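Local coordinates for protein PKS (Streptomyces albus, PDB 4OQJ) that probably catalyses chain-extending condensation of acyl groups carried on acyl carrier proteins, as a ketosynthase domain of the oxazolomycin polyketide synthase, at residues G139-T142 against Y143-H146; T189-A192 against C193-S196; C204-L208 against S209-T213; N288-G291 against S292-G296. All coordinates share one frame; numbering follows the deposited sequence.

Contact 1: residues G139-T142 against Y143-H146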
loop_
_atom_site.group_PDB
_atom_site.type_symbol
_atom_site.label_atom_id
_atom_site.label_comp_id
_atom_site.label_asym_id
_atom_site.label_seq_id
_atom_site.Cartn_x
_atom_site.Cartn_y
_atom_site.Cartn_z
ATOM N N GLY A 139 5.852 5.486 -11.906
ATOM C CA GLY A 139 4.919 5.556 -13.012
ATOM C C GLY A 139 5.108 4.417 -13.979
ATOM O O GLY A 139 5.926 3.539 -13.761
ATOM N N LEU A 140 4.300 4.433 -15.029
ATOM C CA LEU A 140 4.389 3.469 -16.106
ATOM C C LEU A 140 5.842 3.295 -16.525
ATOM O O LEU A 140 6.525 4.283 -16.774
ATOM C CB LEU A 140 3.557 3.940 -17.299
ATOM C CG LEU A 140 3.658 3.096 -18.567
ATOM C CD1 LEU A 140 3.036 1.702 -18.360
ATOM C CD2 LEU A 140 2.975 3.824 -19.723
ATOM N N ASN A 141 6.315 2.057 -16.603
ATOM C CA ASN A 141 7.721 1.840 -16.942
ATOM C C ASN A 141 7.893 1.832 -18.457
ATOM O O ASN A 141 7.856 0.787 -19.095
ATOM C CB ASN A 141 8.249 0.539 -16.332
ATOM C CG ASN A 141 9.753 0.430 -16.436
ATOM O OD1 ASN A 141 10.394 1.239 -17.107
ATOM N ND2 ASN A 141 10.326 -0.563 -15.777
ATOM N N THR A 142 8.067 3.014 -19.038
ATOM C CA THR A 142 8.256 3.110 -20.477
ATOM C C THR A 142 9.695 2.736 -20.856
ATOM O O THR A 142 9.981 2.489 -22.020
ATOM C CB THR A 142 7.916 4.528 -21.001
ATOM O OG1 THR A 142 8.538 5.523 -20.175
ATOM C CG2 THR A 142 6.380 4.750 -20.991
ATOM N N TYR A 143 10.597 2.696 -19.875
ATOM C CA TYR A 143 11.979 2.233 -20.112
ATOM C C TYR A 143 11.989 0.763 -20.511
ATOM O O TYR A 143 12.683 0.361 -21.433
ATOM C CB TYR A 143 12.823 2.439 -18.859
ATOM C CG TYR A 143 14.320 2.285 -19.018
ATOM C CD1 TYR A 143 15.084 3.276 -19.620
ATOM C CD2 TYR A 143 14.979 1.177 -18.508
ATOM C CE1 TYR A 143 16.454 3.151 -19.728
ATOM C CE2 TYR A 143 16.347 1.049 -18.608
ATOM C CZ TYR A 143 17.081 2.039 -19.217
ATOM O OH TYR A 143 18.457 1.909 -19.306
ATOM N N LEU A 144 11.190 -0.032 -19.806
ATOM C CA LEU A 144 11.044 -1.442 -20.097
ATOM C C LEU A 144 10.356 -1.646 -21.443
ATOM O O LEU A 144 10.785 -2.455 -22.260
ATOM C CB LEU A 144 10.250 -2.123 -18.977
ATOM C CG LEU A 144 9.831 -3.576 -19.191
ATOM C CD1 LEU A 144 11.037 -4.486 -19.267
ATOM C CD2 LEU A 144 8.895 -4.009 -18.076
ATOM N N LEU A 145 9.285 -0.902 -21.674
ATOM C CA LEU A 145 8.512 -1.055 -22.899
ATOM C C LEU A 145 9.277 -0.580 -24.137
ATOM O O LEU A 145 9.227 -1.232 -25.174
ATOM C CB LEU A 145 7.185 -0.293 -22.774
ATOM C CG LEU A 145 6.197 -0.843 -21.743
ATOM C CD1 LEU A 145 4.989 0.096 -21.554
ATOM C CD2 LEU A 145 5.742 -2.223 -22.166
ATOM N N HIS A 146 9.965 0.558 -24.038
ATOM C CA HIS A 146 10.692 1.120 -25.187
ATOM C C HIS A 146 12.128 0.604 -25.263
ATOM O O HIS A 146 12.473 -0.159 -26.160
ATOM C CB HIS A 146 10.728 2.647 -25.130
ATOM C CG HIS A 146 9.379 3.304 -25.150
ATOM N ND1 HIS A 146 9.227 4.672 -25.203
ATOM C CD2 HIS A 146 8.127 2.788 -25.118
ATOM C CE1 HIS A 146 7.941 4.973 -25.205
ATOM N NE2 HIS A 146 7.253 3.849 -25.154
#
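Backbone carbonyls of N141 and T142 start the helix here: H146 N donates to T142 O at 2.8 Å, while the bond from L145 N to N141 O is weak at 3.4 Å. Ahead of them the chain bends through an inverse gamma turn centred on N141. The side chain of that asparagine then reaches forward over the first turn. With CG anti to the backbone N (chi1 -169°), the amide lies beside L144 and crosses its side chain at about a right angle. OD1 accepts from L144 N at 3.1 Å, but the donor stands above the carbonyl plane, 67° out of it, and so is not on a lone pair. The other end of the amide packs on the leucine, ND2 lying 3.6 Å from L144 CB, and is bonded to OD1 of N167. This grip at both ends should fix the rotation of the amide.

On another side of the turn T142, its OG1 bonded to A224 N, sets its CB over the imidazole face of H146, 4.2 Å from the ring centroid and only 9° off the normal, a CH-pi contact. L140 and L145 meet through their CD1 methyls at 4.1 Å, their side chains nearly perpendicular. Y143 points its hydroxyl to E101 O and A706 N, with its ring edge-to-face with W705.

The bond from L144 N to N141 OD1 makes this a helix N-cap, with N141 as the capping residue, where strand 132-138 hands over to helix 142-147 at the dimer interface.

Contact 2: residues T189-A192 against C193-S196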
loop_
_atom_site.group_PDB
_atom_site.type_symbol
_atom_site.label_atom_id
_atom_site.label_comp_id
_atom_site.label_asym_id
_atom_site.label_seq_id
_atom_site.Cartn_x
_atom_site.Cartn_y
_atom_site.Cartn_z
ATOM N N THR A 189 3.331 1.140 -3.624
ATOM C CA THR A 189 1.940 1.564 -3.571
ATOM C C THR A 189 1.666 2.431 -4.792
ATOM O O THR A 189 2.427 3.362 -5.099
ATOM C CB THR A 189 1.644 2.338 -2.271
ATOM O OG1 THR A 189 2.161 3.653 -2.381
ATOM C CG2 THR A 189 2.314 1.676 -1.076
ATOM N N ASN A 190 0.592 2.121 -5.501
ATOM C CA ASN A 190 0.288 2.775 -6.762
ATOM C C ASN A 190 -1.212 3.055 -6.908
ATOM O O ASN A 190 -2.017 2.136 -6.811
ATOM C CB ASN A 190 0.761 1.893 -7.915
ATOM C CG ASN A 190 2.250 1.969 -8.127
ATOM O OD1 ASN A 190 3.009 1.110 -7.663
ATOM N ND2 ASN A 190 2.685 3.015 -8.819
ATOM N N THR A 191 -1.561 4.324 -7.143
ATOM C CA THR A 191 -2.938 4.733 -7.406
ATOM C C THR A 191 -2.945 5.824 -8.472
ATOM O O THR A 191 -3.726 6.770 -8.409
ATOM C CB THR A 191 -3.630 5.257 -6.119
ATOM O OG1 THR A 191 -2.920 6.396 -5.619
ATOM C CG2 THR A 191 -3.644 4.174 -5.035
ATOM N N ALA A 192 -2.058 5.692 -9.443
ATOM C CA ALA A 192 -1.909 6.694 -10.499
ATOM C C ALA A 192 -1.606 8.095 -9.924
ATOM O O ALA A 192 -0.721 8.225 -9.087
ATOM C CB ALA A 192 -3.166 6.709 -11.395
ATOM N N CYS A 193 -2.305 9.134 -10.376
ATOM C CA CYS A 193 -1.934 10.524 -10.059
ATOM C C CYS A 193 -1.938 10.858 -8.575
ATOM O O CYS A 193 -1.321 11.840 -8.163
ATOM C CB CYS A 193 -2.883 11.521 -10.763
ATOM S SG CYS A 193 -3.580 10.943 -12.281
ATOM N N SER A 194 -2.625 10.059 -7.768
ATOM C CA SER A 194 -2.673 10.296 -6.321
ATOM C C SER A 194 -1.669 9.478 -5.518
ATOM O O SER A 194 -1.611 9.596 -4.281
ATOM C CB SER A 194 -4.084 10.019 -5.804
ATOM O OG SER A 194 -4.495 8.711 -6.142
ATOM N N THR A 195 -0.864 8.672 -6.209
ATOM C CA THR A 195 0.108 7.790 -5.560
ATOM C C THR A 195 0.893 8.439 -4.421
ATOM O O THR A 195 1.050 7.845 -3.361
ATOM C CB THR A 195 1.130 7.247 -6.596
ATOM O OG1 THR A 195 0.455 6.375 -7.516
ATOM C CG2 THR A 195 2.266 6.502 -5.917
ATOM N N SER A 196 1.394 9.656 -4.636
ATOM C CA SER A 196 2.233 10.307 -3.637
ATOM C C SER A 196 1.581 10.456 -2.289
ATOM O O SER A 196 2.204 10.169 -1.264
ATOM C CB SER A 196 2.655 11.716 -4.104
ATOM O OG SER A 196 3.626 11.655 -5.123
#
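T195 turns the two branches of its side chain to different tasks against T191 and A192. Its chi1 of -67° holds OG1 beside the backbone N and swings CG2 anti to it, so that the hydroxyl faces the bend in the chain while the methyl lies against T189 O at 3.2 Å. OG1 accepts from T191 N at 2.9 Å in a nearly straight bond (168°). The same hydroxyl donates to A192 O at 2.7 Å, in the carbonyl plane and on a lone pair. T195 N reaches that oxygen too, at 2.9 Å, but from above the plane, 47° out of it. Two donors of one residue thus grip a single buried carbonyl.

T191 and S194 meet hydroxyl to hydroxyl, T191 OG1 donating to S194 OG at 2.8 Å, and S194 OG is also bonded to T441 O. At the outer side of the bend A192 CB packs beside C193 SG, 4.3 Å away. The C193 side chain touches H371 and I438 and comes within about 3 Å of a bound glycerol. The sharp bend and the sequence T-A-C-S match the active-site motif of thiolase-fold ketosynthases, consistent with C193 being their nucleophilic cysteine. T189 OG1, by contrast, is buried with no partner.

In the fold the bend joins strand 186-190, which pairs with strand 132-138, to the start of helix 195-209. Through N190 the sheet continues into an antiparallel strand of the second subunit, whose D170 accepts from A192 N.

Contact 3: residues C204-L208 against S209-T213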
loop_
_atom_site.group_PDB
_atom_site.type_symbol
_atom_site.label_atom_id
_atom_site.label_comp_id
_atom_site.label_asym_id
_atom_site.label_seq_id
_atom_site.Cartn_x
_atom_site.Cartn_y
_atom_site.Cartn_z
ATOM N N CYS A 204 1.931 7.247 7.363
ATOM C CA CYS A 204 1.398 7.738 8.629
ATOM C C CYS A 204 0.628 6.642 9.374
ATOM O O CYS A 204 0.779 6.495 10.583
ATOM C CB CYS A 204 0.501 8.949 8.393
ATOM S SG CYS A 204 1.382 10.425 7.802
ATOM N N LEU A 205 -0.194 5.872 8.667
ATOM C CA LEU A 205 -0.920 4.756 9.315
ATOM C C LEU A 205 0.062 3.753 9.932
ATOM O O LEU A 205 -0.106 3.299 11.073
ATOM C CB LEU A 205 -1.807 4.031 8.308
ATOM C CG LEU A 205 -3.312 4.104 8.532
ATOM C CD1 LEU A 205 -3.792 5.555 8.616
ATOM C CD2 LEU A 205 -4.015 3.368 7.410
ATOM N N SER A 206 1.101 3.416 9.174
ATOM C CA SER A 206 2.142 2.517 9.677
ATOM C C SER A 206 2.800 3.051 10.935
ATOM O O SER A 206 2.976 2.313 11.909
ATOM C CB SER A 206 3.221 2.294 8.623
ATOM O OG SER A 206 3.062 1.048 8.003
ATOM N N LEU A 207 3.179 4.327 10.900
ATOM C CA LEU A 207 3.829 4.989 12.031
ATOM C C LEU A 207 2.953 4.989 13.254
ATOM O O LEU A 207 3.420 4.749 14.362
ATOM C CB LEU A 207 4.194 6.437 11.702
ATOM C CG LEU A 207 5.460 6.661 10.880
ATOM C CD1 LEU A 207 5.528 8.105 10.423
ATOM C CD2 LEU A 207 6.689 6.333 11.697
ATOM N N LEU A 208 1.677 5.274 13.060
ATOM C CA LEU A 208 0.785 5.390 14.192
ATOM C C LEU A 208 0.431 4.001 14.749
ATOM O O LEU A 208 0.130 3.869 15.930
ATOM C CB LEU A 208 -0.456 6.180 13.789
ATOM C CG LEU A 208 -0.178 7.656 13.446
ATOM C CD1 LEU A 208 -1.445 8.364 13.020
ATOM C CD2 LEU A 208 0.483 8.399 14.611
ATOM N N SER A 209 0.499 2.972 13.907
ATOM C CA SER A 209 0.228 1.597 14.336
ATOM C C SER A 209 1.446 0.938 14.982
ATOM O O SER A 209 1.316 -0.101 15.622
ATOM C CB SER A 209 -0.208 0.734 13.152
ATOM O OG SER A 209 -1.369 1.260 12.522
ATOM N N GLY A 210 2.627 1.516 14.766
ATOM C CA GLY A 210 3.871 0.957 15.271
ATOM C C GLY A 210 4.589 -0.055 14.381
ATOM O O GLY A 210 5.438 -0.792 14.869
ATOM N N ASP A 211 4.270 -0.113 13.092
ATOM C CA ASP A 211 5.066 -0.911 12.163
ATOM C C ASP A 211 6.525 -0.431 12.168
ATOM O O ASP A 211 7.431 -1.190 11.822
ATOM C CB ASP A 211 4.544 -0.820 10.717
ATOM C CG ASP A 211 3.252 -1.595 10.471
ATOM O OD1 ASP A 211 2.878 -2.425 11.325
ATOM O OD2 ASP A 211 2.622 -1.369 9.385
ATOM N N CYS A 212 6.732 0.843 12.506
ATOM C CA CYS A 212 8.040 1.488 12.375
ATOM C C CYS A 212 8.119 2.790 13.174
ATOM O O CYS A 212 7.106 3.294 13.645
ATOM C CB CYS A 212 8.358 1.772 10.898
ATOM S SG CYS A 212 7.087 2.649 10.016
ATOM N N THR A 213 9.327 3.331 13.316
ATOM C CA THR A 213 9.529 4.568 14.088
ATOM C C THR A 213 9.797 5.755 13.160
ATOM O O THR A 213 9.600 6.907 13.545
ATOM C CB THR A 213 10.674 4.408 15.111
ATOM O OG1 THR A 213 11.925 4.221 14.442
ATOM C CG2 THR A 213 10.404 3.202 16.017
HETATM O O HOH W 1 6.080 5.314 15.918
#
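L207 and G210 close helix 195-209 with a Schellman motif: D211 N donates to S206 O at 3.0 Å, and G210 N makes a weak bond to L207 O at 3.4 Å. G210, the C-prime residue, has a positive phi of 89°. One residue before the glycine, S209 binds L205 O twice. Its OG reaches the carbonyl at 2.8 Å and its N at 2.9 Å, from opposite faces of the carbonyl plane. The hydroxyl is placed for this by a chi1 of -58°, which lays OG beside the backbone N.

Beyond the backbone, S206 and D211 meet across the turn, with S206 OG 2.8 Å from D211 OD2. Y135 OH hydrogen-bonds to S206 OG, and H201 NE2 of the second subunit to D211 OD2, so both polar ends are anchored by outside residues. L205 packs on S209 of the second subunit, and S209 on L205 of that subunit, placing the helix end in the dimer interface.

On the inner side L207 leans on strands 23-31 and 259-267 through I23 and L265. Its CD2 methyl lies against the departing chain, 4.1 Å from C212 SG and touching T213. A water lies between the helix end and the outgoing loop, 3.1 Å from L207 O and 3.2 Å from C212 O.

Contact 4: residues N288-G291 against S292-G296. With K (potassium ion), chain B.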
loop_
_atom_site.group_PDB
_atom_site.type_symbol
_atom_site.label_atom_id
_atom_site.label_comp_id
_atom_site.label_asym_id
_atom_site.label_seq_id
_atom_site.Cartn_x
_atom_site.Cartn_y
_atom_site.Cartn_z
ATOM N N ASN A 288 -9.945 7.984 -0.112
ATOM C CA ASN A 288 -11.157 7.282 -0.455
ATOM C C ASN A 288 -11.149 6.957 -1.951
ATOM O O ASN A 288 -10.151 7.201 -2.643
ATOM C CB ASN A 288 -12.396 8.101 -0.041
ATOM C CG ASN A 288 -12.626 9.327 -0.913
ATOM O OD1 ASN A 288 -11.996 9.492 -1.943
ATOM N ND2 ASN A 288 -13.562 10.189 -0.502
ATOM N N ASN A 289 -12.225 6.361 -2.435
ATOM C CA ASN A 289 -12.402 6.189 -3.875
ATOM C C ASN A 289 -13.795 6.643 -4.254
ATOM O O ASN A 289 -14.745 6.502 -3.463
ATOM C CB ASN A 289 -12.162 4.738 -4.304
ATOM C CG ASN A 289 -12.148 4.568 -5.813
ATOM O OD1 ASN A 289 -13.206 4.502 -6.463
ATOM N ND2 ASN A 289 -10.954 4.509 -6.384
ATOM N N ASP A 290 -13.927 7.173 -5.467
ATOM C CA ASP A 290 -15.224 7.623 -5.986
ATOM C C ASP A 290 -16.266 6.514 -6.063
ATOM O O ASP A 290 -17.477 6.770 -5.977
ATOM C CB ASP A 290 -15.057 8.216 -7.383
ATOM C CG ASP A 290 -14.239 9.484 -7.384
ATOM O OD1 ASP A 290 -14.192 10.152 -6.334
ATOM O OD2 ASP A 290 -13.649 9.801 -8.434
ATOM N N GLY A 291 -15.807 5.280 -6.260
ATOM C CA GLY A 291 -16.727 4.188 -6.479
ATOM C C GLY A 291 -17.383 4.352 -7.838
ATOM O O GLY A 291 -16.767 4.894 -8.763
ATOM N N SER A 292 -18.625 3.901 -7.961
ATOM C CA SER A 292 -19.271 3.774 -9.260
ATOM C C SER A 292 -20.039 5.020 -9.690
ATOM O O SER A 292 -20.350 5.174 -10.867
ATOM C CB SER A 292 -20.251 2.589 -9.259
ATOM O OG SER A 292 -19.551 1.356 -9.123
ATOM N N ASP A 293 -20.370 5.889 -8.745
ATOM C CA ASP A 293 -21.396 6.912 -9.012
ATOM C C ASP A 293 -20.785 8.140 -9.714
ATOM O O ASP A 293 -20.549 9.190 -9.111
ATOM C CB ASP A 293 -22.083 7.305 -7.709
ATOM C CG ASP A 293 -23.256 8.248 -7.921
ATOM O OD1 ASP A 293 -23.732 8.373 -9.074
ATOM O OD2 ASP A 293 -23.703 8.855 -6.923
ATOM N N LYS A 294 -20.495 7.964 -10.992
ATOM C CA LYS A 294 -19.925 9.011 -11.823
ATOM C C LYS A 294 -19.956 8.477 -13.252
ATOM O O LYS A 294 -20.197 7.291 -13.459
ATOM C CB LYS A 294 -18.518 9.390 -11.373
ATOM C CG LYS A 294 -17.449 8.321 -11.556
ATOM C CD LYS A 294 -16.128 8.851 -11.025
ATOM C CE LYS A 294 -14.952 7.996 -11.394
ATOM N NZ LYS A 294 -13.674 8.609 -10.897
ATOM N N THR A 295 -19.720 9.344 -14.229
ATOM C CA THR A 295 -20.066 9.059 -15.616
ATOM C C THR A 295 -19.070 8.197 -16.384
ATOM O O THR A 295 -19.334 7.815 -17.522
ATOM C CB THR A 295 -20.234 10.370 -16.409
ATOM O OG1 THR A 295 -18.983 11.075 -16.443
ATOM C CG2 THR A 295 -21.305 11.248 -15.775
ATOM N N GLY A 296 -17.939 7.885 -15.776
ATOM C CA GLY A 296 -16.942 7.073 -16.444
ATOM C C GLY A 296 -15.740 6.848 -15.554
ATOM O O GLY A 296 -15.501 7.621 -14.644
HETATM K K K B . -20.499 4.450 -13.538
HETATM O O HOH W 2 -19.965 5.659 -5.733
HETATM O O HOH W 3 -18.347 9.318 -6.715
HETATM O O HOH W 4 -20.971 5.020 -16.636
HETATM O O HOH W 5 -19.228 1.806 -12.817
HETATM O O HOH W 6 -22.812 2.880 -12.884
HETATM O O HOH W 7 -23.198 5.907 -12.799
#
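D290 and K294 form a salt bridge across the loop that leaves strand 280-289, just past an Asx turn in which N289 OD1 accepts from G291 N at 2.7 Å. The lysine chain is extended beyond CG and crosses the aspartate side chain at about a right angle. K294 NZ donates to D290 OD2 at 2.7 Å, meeting the lone pair that faces away from the other carboxylate oxygen. Both ends have further partners: K294 NZ bonds to A299 O, and D290 OD1 takes an N-H of N442.

Water-mediated contacts run alongside. One water donates to D290 O and accepts from D293 N; a second donates to D290 O and to D293 O. G291, with a positive phi of 70°, carries the chain from D290 into the loop, and the inverse gamma turn centred on D293 returns it toward the metal, K294 N bonding to S292 O at 2.8 Å.

The potassium ion is held by backbone carbonyls, waters and Y178 OH of the second subunit, so the site bridges the two chains. Of the two carbonyls, S292 O coordinates at 2.8 Å and K294 O at 2.9 Å.

Overall arrangement
Following the chain, the four contacts come in series; none nests in or crosses another, and each closes a short local turn. Contact 1 leads from strand 132-138 into helix 142-147. Contacts 2 and 3 mark the two ends of helix 195-209, their centres about 20 Å apart, so that one helix connects strand 186-190 with the loop before strand 214-221. Contact 4 begins at the end of strand 280-289, runs into the loop after it and lies near contact 2, centre to centre about 17 Å. The strands entering contacts 1, 2 and 4 belong to one mixed sheet, as does strand 214-221 after contact 3. All four touch the second subunit, tying turns around the sheet to the dimer interface.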